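Local coordinates for protein putative dehydratase (Salmonella enterica subsp. enterica serovar Enteritidis, PDB 3TW9) that catalyses, with low activity in vitro, the magnesium-dependent dehydration of D-gluconate to 2-dehydro-3-deoxy-D-gluconate, as a member of the mandelate racemase/muconate lactonizing enzyme family, at residues Asp145-Tyr150 against Ala362-Asp367; Pro134-Asp137 against Gly141-Arg144; His234-Asn237 against Gly242-Phe245; Glu160-Ile165 against Arg236-Phe241; Val277-Ile282 against Glu300-Val305. All coordinates share one frame; numbering follows the deposited sequence.

Four of the contacts lie in the beta/alpha-barrel of the enolase fold; contact 2 is the turn that leads into its strand 147-152. Contact 1 then spans more than two hundred residues, from that strand to helix 357-369, and encloses the other three: contact 4 opens first, contact 3 follows on helix 221-239, which both share, and contact 5 comes last. Contacts 1 and 2 touch, centres 10 Å apart, through a probable hydrogen bond between His365 ND1 and Tyr136 N. The centres of contacts 3 and 4 are 6 Å apart. Contact 5, its centre 29 Å from that of contact 3, carries the magnesium ligand Glu300, so the set samples the barrel from outer helices to metal-site loops.

Contact 1 (Asp145-Tyr150 against Ala362-Asp367); sequences DGIPLY and ANMHLD
Ile147 meets helix 357-369 with both branches of its side chain. Its CD1 methyl rests against the base of the Met364 side chain, 3.6 Å from Met364 CB, and lies equally close to the carbonyl oxygen of that residue. The other branch reaches Asp367, where Ile147 CG2 comes to 3.7 Å from Asp367 OD2. With CG1 beside the backbone N (chi1 -57°) and CG2 anti to it, the two branches spread apart and touch residues about one helical turn apart. A second, lighter touch lies further along the strand: Leu149 CD2 approaches the terminal methyl of Met364, Leu149 CD2 to Met364 CE being 4.1 Å. Met364 is stretched out beyond CG, and this carries its CE past Ile147 to Leu149, the Leu149 and Met364 side chains crossing at about a right angle.

Behind this first shell, the carboxylate of Asp367 has its polar partner in Gln376, whose NE2 is hydrogen-bonded to OD2. The oxygen that touches the isoleucine methyl is therefore satisfied within a buried contact, and the bond ties the helix to the strand beside 147-152. Ile147 and Leu149 both also lie on Gln376, while Met364 reaches Ala400.

Strand 147-152 pairs with 376-377 and 175-177 in parallel and with 399-401 antiparallel, and helix 357-369 packs on it with segment axes 10.0 Å apart at 130°. In the barrel of the enolase superfamily this is an outer helix laid against the sheet, here bridging strands that are far apart in sequence but adjacent in the wall.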
# COMPACT_ATOMS: atom_id res chain seq x y z
N ASP C 145 -8.78 12.38 14.71
CA ASP C 145 -10.08 12.54 15.38
C ASP C 145 -11.14 13.29 14.55
O ASP C 145 -12.30 13.38 14.94
CB ASP C 145 -9.86 13.25 16.71
CG ASP C 145 -8.89 12.50 17.62
OD1 ASP C 145 -9.25 11.39 18.01
OD2 ASP C 145 -7.80 13.03 17.95
N GLY C 146 -10.73 13.84 13.41
CA GLY C 146 -11.64 14.48 12.45
C GLY C 146 -10.85 14.78 11.18
O GLY C 146 -9.63 14.70 11.17
N ILE C 147 -11.57 15.12 10.11
CA ILE C 147 -10.96 15.35 8.80
C ILE C 147 -10.95 16.84 8.45
O ILE C 147 -12.01 17.42 8.13
CB ILE C 147 -11.68 14.54 7.71
CG1 ILE C 147 -11.63 13.07 8.08
CG2 ILE C 147 -10.99 14.77 6.33
CD1 ILE C 147 -12.59 12.21 7.28
N PRO C 148 -9.76 17.47 8.52
CA PRO C 148 -9.69 18.88 8.16
C PRO C 148 -10.00 19.11 6.69
O PRO C 148 -9.63 18.32 5.82
CB PRO C 148 -8.25 19.29 8.49
CG PRO C 148 -7.52 18.05 8.78
CD PRO C 148 -8.51 16.99 9.14
N LEU C 149 -10.73 20.19 6.46
CA LEU C 149 -11.24 20.52 5.16
C LEU C 149 -10.67 21.84 4.68
O LEU C 149 -10.22 22.68 5.47
CB LEU C 149 -12.77 20.64 5.23
CG LEU C 149 -13.57 19.52 5.85
CD1 LEU C 149 -14.98 20.01 5.99
CD2 LEU C 149 -13.48 18.19 5.04
N TYR C 150 -10.65 22.00 3.36
CA TYR C 150 -10.62 23.32 2.75
C TYR C 150 -11.82 23.49 1.83
O TYR C 150 -12.39 22.52 1.33
CB TYR C 150 -9.29 23.67 2.04
CG TYR C 150 -9.00 23.10 0.65
CD1 TYR C 150 -9.26 23.84 -0.51
CD2 TYR C 150 -8.35 21.86 0.52
CE1 TYR C 150 -8.93 23.33 -1.77
CE2 TYR C 150 -8.02 21.35 -0.75
CZ TYR C 150 -8.30 22.10 -1.88
OH TYR C 150 -7.96 21.63 -3.13
N ALA C 362 -16.12 7.90 0.23
CA ALA C 362 -14.94 7.09 -0.11
C ALA C 362 -13.64 7.86 0.17
O ALA C 362 -12.76 7.29 0.84
CB ALA C 362 -14.97 6.67 -1.56
N ASN C 363 -13.54 9.11 -0.29
CA ASN C 363 -12.39 10.03 0.02
C ASN C 363 -12.13 10.03 1.50
O ASN C 363 -11.00 9.95 1.93
CB ASN C 363 -12.64 11.49 -0.35
CG ASN C 363 -12.63 11.78 -1.87
OD1 ASN C 363 -12.34 10.92 -2.71
ND2 ASN C 363 -12.92 13.03 -2.20
N MET C 364 -13.19 10.16 2.29
CA MET C 364 -13.03 10.39 3.72
C MET C 364 -12.66 9.14 4.50
O MET C 364 -11.93 9.21 5.46
CB MET C 364 -14.26 11.11 4.28
CG MET C 364 -14.34 12.56 3.79
SD MET C 364 -15.85 13.36 4.39
CE MET C 364 -15.62 15.01 3.72
N HIS C 365 -13.16 7.98 4.07
CA HIS C 365 -12.70 6.69 4.63
C HIS C 365 -11.22 6.43 4.36
O HIS C 365 -10.50 5.93 5.23
CB HIS C 365 -13.53 5.51 4.13
CG HIS C 365 -14.88 5.42 4.78
ND1 HIS C 365 -15.13 4.61 5.86
CD2 HIS C 365 -16.04 6.07 4.52
CE1 HIS C 365 -16.38 4.75 6.24
NE2 HIS C 365 -16.96 5.64 5.45
N LEU C 366 -10.78 6.76 3.15
CA LEU C 366 -9.33 6.78 2.88
C LEU C 366 -8.64 7.78 3.82
O LEU C 366 -7.65 7.43 4.46
CB LEU C 366 -9.09 7.13 1.42
CG LEU C 366 -9.51 6.04 0.42
CD1 LEU C 366 -9.61 6.65 -0.95
CD2 LEU C 366 -8.53 4.86 0.39
N ASP C 367 -9.16 9.00 3.90
CA ASP C 367 -8.55 10.08 4.69
C ASP C 367 -8.35 9.64 6.15
O ASP C 367 -7.31 9.89 6.73
CB ASP C 367 -9.48 11.29 4.72
CG ASP C 367 -9.52 12.04 3.43
OD1 ASP C 367 -8.55 11.96 2.61
OD2 ASP C 367 -10.53 12.75 3.22

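Contact 2 (Pro134-Asp137 against Gly141-Arg144)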
# COMPACT_ATOMS: atom_id res chain seq x y z
N PRO C 134 -17.04 0.24 9.52
CA PRO C 134 -16.82 1.21 8.49
C PRO C 134 -15.63 0.78 7.64
O PRO C 134 -14.77 0.04 8.13
CB PRO C 134 -16.48 2.48 9.27
CG PRO C 134 -17.13 2.30 10.60
CD PRO C 134 -16.96 0.84 10.87
N VAL C 135 -15.59 1.24 6.38
CA VAL C 135 -14.45 0.95 5.51
C VAL C 135 -13.12 1.44 6.15
O VAL C 135 -12.12 0.72 6.08
CB VAL C 135 -14.66 1.49 4.06
CG1 VAL C 135 -13.37 1.43 3.25
CG2 VAL C 135 -15.73 0.67 3.34
N TYR C 136 -13.12 2.62 6.79
CA TYR C 136 -11.89 3.10 7.47
C TYR C 136 -11.37 2.10 8.50
O TYR C 136 -10.18 1.99 8.71
CB TYR C 136 -12.03 4.52 8.07
CG TYR C 136 -13.07 4.68 9.20
CD1 TYR C 136 -12.81 4.23 10.50
CD2 TYR C 136 -14.26 5.36 8.97
CE1 TYR C 136 -13.75 4.41 11.52
CE2 TYR C 136 -15.21 5.56 9.98
CZ TYR C 136 -14.94 5.08 11.25
OH TYR C 136 -15.88 5.27 12.24
N ASP C 137 -12.28 1.34 9.12
CA ASP C 137 -11.85 0.34 10.10
C ASP C 137 -11.28 -0.90 9.43
O ASP C 137 -10.32 -1.49 9.96
CB ASP C 137 -13.01 -0.04 11.05
CG ASP C 137 -13.09 0.86 12.27
OD1 ASP C 137 -12.10 1.57 12.60
OD2 ASP C 137 -14.15 0.85 12.92
N GLY C 141 -8.26 1.35 10.79
CA GLY C 141 -8.82 2.22 11.85
C GLY C 141 -8.46 3.70 11.76
O GLY C 141 -7.68 4.13 10.90
N LYS C 142 -9.04 4.49 12.66
CA LYS C 142 -8.87 5.95 12.69
C LYS C 142 -7.44 6.38 12.96
O LYS C 142 -6.81 5.88 13.89
CB LYS C 142 -9.82 6.55 13.74
CG LYS C 142 -11.21 6.70 13.25
CD LYS C 142 -12.05 7.49 14.24
CE LYS C 142 -13.53 7.43 13.87
NZ LYS C 142 -14.40 7.53 15.08
N CYS C 143 -6.94 7.31 12.14
CA CYS C 143 -5.60 7.87 12.34
C CYS C 143 -5.65 9.32 12.84
O CYS C 143 -4.62 9.95 13.09
CB CYS C 143 -4.80 7.83 11.03
SG CYS C 143 -4.36 6.15 10.61
N ARG C 144 -6.86 9.85 12.98
CA ARG C 144 -7.04 11.22 13.45
C ARG C 144 -8.47 11.29 14.01
O ARG C 144 -9.26 10.38 13.80
CB ARG C 144 -6.83 12.22 12.30
CG ARG C 144 -7.63 11.88 11.02
CD ARG C 144 -7.13 12.70 9.80
NE ARG C 144 -5.68 12.64 9.71
CZ ARG C 144 -4.99 11.60 9.26
NH1 ARG C 144 -5.61 10.53 8.77
NH2 ARG C 144 -3.66 11.64 9.25
O HOH W 1 -16.92 7.75 12.66
O HOH W 2 -10.93 3.30 14.16
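Lys142 runs obliquely across Tyr136, its methylenes touching the phenol from CE1 to the hydroxyl. Lys142 CG is 3.8 Å from Tyr136 CE1, and further out Lys142 CE comes to 3.6 Å from Tyr136 OH. The lysine chain is extended beyond CG, which lets it reach as far as the hydroxyl. There a water sits 2.7 Å from Tyr136 OH and makes a long, weak bond with Lys142 NZ. Tyr136 takes the less common rotamer with CG between the backbone N and carbonyl carbon (chi1 64°), and Pro134 CB lies over one face of its ring.

Gly141 closes the turn that follows the short helix 135-138, on the way to barrel strand 147-152. Gly141 N donates to Tyr136 O at 2.9 Å, a bent bond (140° at the hydrogen). Its backbone angles, with phi 82°, suit a residue without a side chain, and its CA lies 3.4 Å from Asp137 OD1. That carboxylate oxygen accepts a hydrogen bond from a second water, 2.6 Å away, which in turn accepts from Lys142 N. Beyond the turn, the His365 ring of helix 357-369 meets that of Tyr136, and Lys127 of the second subunit donates to Asp137 O.

Contact 3 (His234-Asn237 against Gly242-Phe245); sequences HLRN and GIEF
Stacking dominates between Arg236 and Phe245. The guanidinium lies flat on the ring, centres 4.1 Å apart and planes inclined by 24°, with Phe245 CD2 over the middle of the group at 3.4 Å from Arg236 CZ. The arginine bends at its second torsion (chi2 -61°), which turns the chain off the helix and sends it past the phenylalanine in the opposite direction.

The hydrogen bonds leave from the same group. Arg236 NH1 donates to Ile243 O at 2.8 Å, nearly straight at 171°, and the acceptor lies close to the guanidinium plane. Arg236 NH2 donates to a water, which donates in turn to Glu244 OE1 and accepts from Phe245 N. Glu244 is thus joined to the arginine through water, their charged atoms not in contact. Tyr268 O also accepts from NH2, and Gly240 O from NH1.

Apolar contact is smaller: Leu235 CB packs 3.9 Å from Phe245 CE2, obliquely to the ring.

Together the segments span the turn from helix 221-239 into barrel strand 244-248, where the strand's partner 175-177 lies beside Ile243 and Phe245. A buried guanidinium bonded to three backbone carbonyls, with Phe245 on one face and Phe241 toward the rim of the other, is held in position and in rotation, and the carbonyl oxygens would offset much of the cost of burying its charge.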
# COMPACT_ATOMS: atom_id res chain seq x y z
N HIS C 234 -1.65 41.19 -0.80
CA HIS C 234 -2.84 41.81 -0.19
C HIS C 234 -3.52 40.95 0.86
O HIS C 234 -3.81 41.42 1.95
CB HIS C 234 -3.89 42.21 -1.24
CG HIS C 234 -5.12 42.81 -0.63
ND1 HIS C 234 -5.16 44.12 -0.19
CD2 HIS C 234 -6.33 42.28 -0.33
CE1 HIS C 234 -6.35 44.37 0.32
NE2 HIS C 234 -7.08 43.27 0.25
N LEU C 235 -3.81 39.69 0.53
CA LEU C 235 -4.47 38.80 1.47
C LEU C 235 -3.62 38.55 2.70
O LEU C 235 -4.14 38.51 3.79
CB LEU C 235 -4.86 37.47 0.80
CG LEU C 235 -5.94 37.53 -0.29
CD1 LEU C 235 -6.14 36.17 -0.92
CD2 LEU C 235 -7.27 38.09 0.24
N ARG C 236 -2.31 38.38 2.54
CA ARG C 236 -1.47 38.20 3.73
C ARG C 236 -1.41 39.48 4.59
O ARG C 236 -1.33 39.41 5.81
CB ARG C 236 -0.07 37.70 3.39
CG ARG C 236 -0.05 36.24 2.96
CD ARG C 236 -0.56 35.32 4.07
NE ARG C 236 -0.22 33.92 3.76
CZ ARG C 236 -0.77 32.85 4.33
NH1 ARG C 236 -1.75 32.99 5.23
NH2 ARG C 236 -0.36 31.63 3.97
N ASN C 237 -1.46 40.64 3.94
CA ASN C 237 -1.43 41.91 4.67
C ASN C 237 -2.66 42.10 5.53
O ASN C 237 -2.59 42.59 6.66
CB ASN C 237 -1.23 43.09 3.73
CG ASN C 237 0.23 43.26 3.28
OD1 ASN C 237 1.15 42.71 3.89
ND2 ASN C 237 0.43 44.02 2.21
N GLY C 242 -1.75 32.89 9.87
CA GLY C 242 -2.36 31.76 10.56
C GLY C 242 -3.26 30.93 9.65
O GLY C 242 -3.23 29.70 9.69
N ILE C 243 -4.05 31.62 8.82
CA ILE C 243 -4.93 30.98 7.83
C ILE C 243 -4.09 30.27 6.75
O ILE C 243 -3.11 30.82 6.27
CB ILE C 243 -5.93 32.00 7.20
CG1 ILE C 243 -6.89 31.34 6.20
CG2 ILE C 243 -5.21 33.20 6.58
CD1 ILE C 243 -7.82 30.33 6.84
N GLU C 244 -4.47 29.05 6.41
CA GLU C 244 -3.81 28.32 5.33
C GLU C 244 -4.46 28.63 3.98
O GLU C 244 -5.69 28.59 3.84
CB GLU C 244 -3.82 26.81 5.60
CG GLU C 244 -3.08 26.34 6.85
CD GLU C 244 -1.56 26.46 6.78
OE1 GLU C 244 -0.98 26.59 5.68
OE2 GLU C 244 -0.92 26.42 7.85
N PHE C 245 -3.61 28.95 3.00
CA PHE C 245 -4.04 29.31 1.64
C PHE C 245 -3.63 28.26 0.63
O PHE C 245 -2.50 27.77 0.66
CB PHE C 245 -3.38 30.61 1.19
CG PHE C 245 -3.89 31.85 1.87
CD1 PHE C 245 -5.15 31.88 2.47
CD2 PHE C 245 -3.14 33.02 1.83
CE1 PHE C 245 -5.63 33.04 3.07
CE2 PHE C 245 -3.61 34.20 2.44
CZ PHE C 245 -4.87 34.19 3.05
O HOH W 3 -0.84 28.66 4.09

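Contact 4 (Glu160-Ile165 against Arg236-Phe241); sequences EVEDNI and RNKLGF
Two outer helices of the barrel, 158-171 and 221-239, meet here, near the carboxyl end of the second. Ile165 and Leu239 make the apolar part, with Ile165 CG2 3.8 Å from Leu239 CD1 and the two side chains crossing obliquely. Leu239 is modelled in two conformers, and this contact holds for the one described.

Glu162 meets Lys238 at about a right angle, by its carboxylate and not by charge pairing. Glu162 OE2 lies 3.5 Å from Lys238 CG and 3.6 Å from Lys238 CB, whereas the ammonium is turned away, Glu162 OE2 to Lys238 NZ being 5.4 Å. The lysine bends at its second torsion (chi2 -80°), carrying the charged end off from the contact. Glu162 itself is extended, with CG anti to the backbone N (chi1 -168°), and spends its oxygens elsewhere: OE1 accepts from His234 NE2 on the same partner helix, and OE2 forms a salt bridge with Arg166. The acid is thus fixed at both oxygens, one of them binding across to helix 221-239.

Past Leu239 the helix ends at Gly240, which has positive phi (79°) and whose N still bonds to Arg236 O at 3.0 Å. Neighbouring helices packed side by side round the outside of the sheet are characteristic of beta/alpha-barrels, the enolase-superfamily barrel among them; here a buried glutamate is part of the seam.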
# COMPACT_ATOMS: atom_id res chain seq x y z
N GLU C 160 -14.93 40.57 -3.05
CA GLU C 160 -15.87 39.47 -2.88
C GLU C 160 -15.16 38.22 -2.39
O GLU C 160 -15.68 37.50 -1.53
CB GLU C 160 -16.55 39.13 -4.20
CG GLU C 160 -17.92 39.73 -4.41
CD GLU C 160 -18.60 39.15 -5.64
OE1 GLU C 160 -18.96 39.94 -6.54
OE2 GLU C 160 -18.75 37.91 -5.72
N VAL C 161 -13.98 37.97 -2.95
CA VAL C 161 -13.13 36.84 -2.56
C VAL C 161 -12.66 37.01 -1.11
O VAL C 161 -12.80 36.09 -0.31
CB VAL C 161 -11.95 36.64 -3.57
CG1 VAL C 161 -10.90 35.66 -3.03
CG2 VAL C 161 -12.49 36.17 -4.93
N GLU C 162 -12.16 38.20 -0.78
CA GLU C 162 -11.70 38.53 0.58
C GLU C 162 -12.82 38.42 1.63
O GLU C 162 -12.58 37.93 2.75
CB GLU C 162 -11.06 39.92 0.60
CG GLU C 162 -10.30 40.25 1.88
CD GLU C 162 -9.67 41.63 1.85
OE1 GLU C 162 -9.41 42.15 0.74
OE2 GLU C 162 -9.42 42.20 2.94
N ASP C 163 -14.04 38.84 1.27
CA ASP C 163 -15.21 38.69 2.14
C ASP C 163 -15.62 37.22 2.27
O ASP C 163 -16.06 36.81 3.34
CB ASP C 163 -16.42 39.50 1.62
CG ASP C 163 -16.21 41.02 1.70
OD1 ASP C 163 -15.20 41.49 2.28
OD2 ASP C 163 -17.06 41.75 1.16
N ASN C 164 -15.51 36.46 1.17
CA ASN C 164 -15.82 35.03 1.19
C ASN C 164 -14.87 34.28 2.13
O ASN C 164 -15.31 33.43 2.89
CB ASN C 164 -15.83 34.42 -0.22
CG ASN C 164 -17.04 34.83 -1.03
OD1 ASN C 164 -17.99 35.41 -0.50
ND2 ASN C 164 -17.01 34.55 -2.33
N ILE C 165 -13.58 34.65 2.11
CA ILE C 165 -12.55 34.09 3.00
C ILE C 165 -12.88 34.38 4.44
O ILE C 165 -12.87 33.49 5.27
CB ILE C 165 -11.10 34.62 2.69
CG1 ILE C 165 -10.64 34.23 1.28
CG2 ILE C 165 -10.08 34.05 3.68
CD1 ILE C 165 -9.40 34.97 0.84
N ARG C 236 -2.31 38.38 2.54
CA ARG C 236 -1.47 38.20 3.73
C ARG C 236 -1.41 39.48 4.59
O ARG C 236 -1.33 39.41 5.81
CB ARG C 236 -0.07 37.70 3.39
CG ARG C 236 -0.05 36.24 2.96
CD ARG C 236 -0.56 35.32 4.07
NE ARG C 236 -0.22 33.92 3.76
CZ ARG C 236 -0.77 32.85 4.33
NH1 ARG C 236 -1.75 32.99 5.23
NH2 ARG C 236 -0.36 31.63 3.97
N ASN C 237 -1.46 40.64 3.94
CA ASN C 237 -1.43 41.91 4.67
C ASN C 237 -2.66 42.10 5.53
O ASN C 237 -2.59 42.59 6.66
CB ASN C 237 -1.23 43.09 3.73
CG ASN C 237 0.23 43.26 3.28
OD1 ASN C 237 1.15 42.71 3.89
ND2 ASN C 237 0.43 44.02 2.21
N LYS C 238 -3.80 41.67 5.00
CA LYS C 238 -5.07 41.81 5.68
C LYS C 238 -5.40 40.69 6.66
O LYS C 238 -6.02 40.94 7.70
CB LYS C 238 -6.21 41.94 4.65
CG LYS C 238 -6.15 43.19 3.76
CD LYS C 238 -6.67 44.43 4.48
CE LYS C 238 -6.46 45.68 3.64
NZ LYS C 238 -7.09 46.88 4.25
N LEU C 239 -5.01 39.46 6.35
CA LEU C 239 -5.49 38.32 7.12
C LEU C 239 -4.41 37.64 7.95
O LEU C 239 -4.72 36.86 8.84
CB LEU C 239 -6.23 37.31 6.20
CG LEU C 239 -7.52 37.80 5.54
CD1 LEU C 239 -7.82 37.03 4.26
CD2 LEU C 239 -8.70 37.73 6.50
N GLY C 240 -3.15 37.93 7.66
CA GLY C 240 -2.04 37.32 8.40
C GLY C 240 -1.75 35.90 7.94
O GLY C 240 -2.29 35.43 6.93
N PHE C 241 -0.90 35.21 8.70
CA PHE C 241 -0.29 33.96 8.23
C PHE C 241 -0.82 32.72 8.93
O PHE C 241 -0.39 31.62 8.61
CB PHE C 241 1.23 34.03 8.37
CG PHE C 241 1.91 34.77 7.25
CD1 PHE C 241 2.45 34.08 6.17
CD2 PHE C 241 2.02 36.15 7.28
CE1 PHE C 241 3.07 34.78 5.14
CE2 PHE C 241 2.63 36.85 6.25
CZ PHE C 241 3.16 36.16 5.18

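Contact 5 (Val277-Ile282 against Glu300-Val305); sequences VAPENI and ELFVNV
Pro279 is the bump of this contact, its ring set against Leu301 on one side and the Phe302 ring on another. Pro279 CG presses on the base of the leucine, 3.6 Å from Leu301 CB, and Pro279 CD reaches 3.8 Å from Leu301 CD1; the leucine side chain crosses the proline at about a right angle. At the other flank Pro279 CB comes to the edge of Phe302, 4.1 Å from Phe302 CE1 and near the ring plane. The proline therefore fits into the notch between two consecutive side chains.

Ile282 supplies the second bump, one short turn on. Its CG2 touches the far end of the phenylalanine, Ile282 CG2 being 4.1 Å from Phe302 CZ, and approaches that ring obliquely. Its first torsion (chi1 59°) places CG1 between the backbone N and the carbonyl carbon and leaves CG2 beside the N. Pro279 and Ile282 are three residues apart on the 3-10 turn 279-282, which sets both against the same ring.

Both segments are loops that follow barrel strands: 277-282 comes after strand 272-274, and the loop 300-305 comes after strand 296-298, at the end of the barrel where the active site of this superfamily lies. Glu300, which begins the second loop, is a magnesium ligand. Phe302 is backed by Glu307, Trp308 and Leu311 of helix 305-313, so its ring lies between that helix and the 3-10 turn. Asn304 caps the start of the same helix, its OD1 accepting from Asn306 N.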
# COMPACT_ATOMS: atom_id res chain seq x y z
N VAL C 277 1.45 22.30 -13.63
CA VAL C 277 1.59 21.81 -15.01
C VAL C 277 0.43 20.89 -15.35
O VAL C 277 -0.19 20.30 -14.46
CB VAL C 277 2.95 21.11 -15.30
CG1 VAL C 277 4.09 22.07 -15.07
CG2 VAL C 277 3.16 19.83 -14.43
N ALA C 278 0.16 20.77 -16.65
CA ALA C 278 -0.71 19.73 -17.20
C ALA C 278 -0.07 18.34 -17.01
O ALA C 278 1.17 18.22 -16.93
CB ALA C 278 -0.91 20.01 -18.69
N PRO C 279 -0.89 17.26 -16.98
CA PRO C 279 -0.34 15.91 -16.92
C PRO C 279 0.63 15.62 -18.06
O PRO C 279 1.65 14.93 -17.87
CB PRO C 279 -1.55 15.01 -17.10
CG PRO C 279 -2.69 15.83 -16.71
CD PRO C 279 -2.37 17.24 -17.00
N GLU C 280 0.35 16.19 -19.23
CA GLU C 280 1.23 16.00 -20.40
C GLU C 280 2.61 16.67 -20.24
O GLU C 280 3.56 16.38 -21.02
CB GLU C 280 0.55 16.53 -21.65
CG GLU C 280 -0.67 15.73 -22.03
CD GLU C 280 -1.96 16.23 -21.41
OE1 GLU C 280 -1.95 17.10 -20.50
OE2 GLU C 280 -3.02 15.73 -21.82
N ASN C 281 2.73 17.53 -19.24
CA ASN C 281 3.96 18.27 -18.98
C ASN C 281 4.61 17.93 -17.65
O ASN C 281 5.39 18.73 -17.13
CB ASN C 281 3.72 19.79 -19.05
CG ASN C 281 3.55 20.28 -20.49
OD1 ASN C 281 4.17 19.72 -21.42
ND2 ASN C 281 2.74 21.33 -20.70
N ILE C 282 4.32 16.74 -17.10
CA ILE C 282 4.91 16.38 -15.79
C ILE C 282 6.42 16.31 -15.85
O ILE C 282 7.04 16.40 -14.81
CB ILE C 282 4.39 15.05 -15.17
CG1 ILE C 282 4.67 13.88 -16.12
CG2 ILE C 282 2.92 15.17 -14.77
CD1 ILE C 282 4.42 12.55 -15.51
N GLU C 300 -5.40 15.85 -10.05
CA GLU C 300 -6.83 15.55 -10.22
C GLU C 300 -7.15 15.00 -11.64
O GLU C 300 -8.11 14.27 -11.80
CB GLU C 300 -7.68 16.77 -9.90
CG GLU C 300 -7.49 17.90 -10.84
CD GLU C 300 -8.28 19.15 -10.45
OE1 GLU C 300 -8.31 19.53 -9.26
OE2 GLU C 300 -8.84 19.77 -11.37
N LEU C 301 -6.30 15.33 -12.61
CA LEU C 301 -6.44 14.81 -13.97
C LEU C 301 -5.85 13.42 -14.21
O LEU C 301 -6.05 12.84 -15.28
CB LEU C 301 -5.82 15.78 -14.95
CG LEU C 301 -6.75 16.93 -15.35
CD1 LEU C 301 -5.96 18.04 -16.03
CD2 LEU C 301 -7.92 16.41 -16.24
N PHE C 302 -5.13 12.87 -13.24
CA PHE C 302 -4.42 11.60 -13.47
C PHE C 302 -5.30 10.36 -13.64
O PHE C 302 -6.28 10.16 -12.92
CB PHE C 302 -3.40 11.29 -12.37
CG PHE C 302 -2.23 12.27 -12.28
CD1 PHE C 302 -1.97 13.19 -13.29
CD2 PHE C 302 -1.36 12.22 -11.19
CE1 PHE C 302 -0.87 14.07 -13.20
CE2 PHE C 302 -0.26 13.11 -11.08
CZ PHE C 302 -0.02 14.03 -12.12
N VAL C 303 -4.92 9.53 -14.60
CA VAL C 303 -5.61 8.27 -14.93
C VAL C 303 -4.62 7.13 -15.20
O VAL C 303 -5.03 6.02 -15.57
CB VAL C 303 -6.49 8.44 -16.22
CG1 VAL C 303 -7.70 9.35 -15.94
CG2 VAL C 303 -5.66 9.04 -17.36
N ASN C 304 -3.32 7.39 -15.02
CA ASN C 304 -2.27 6.44 -15.42
C ASN C 304 -1.17 6.36 -14.38
O ASN C 304 -0.73 7.39 -13.87
CB ASN C 304 -1.69 6.91 -16.78
CG ASN C 304 -0.95 5.83 -17.53
OD1 ASN C 304 0.06 5.29 -17.06
ND2 ASN C 304 -1.47 5.48 -18.73
N VAL C 305 -0.75 5.13 -14.01
CA VAL C 305 0.39 4.96 -13.07
C VAL C 305 1.64 5.74 -13.54
O VAL C 305 2.43 6.24 -12.74
CB VAL C 305 0.72 3.45 -12.80
CG1 VAL C 305 1.29 2.75 -14.04
CG2 VAL C 305 1.72 3.32 -11.67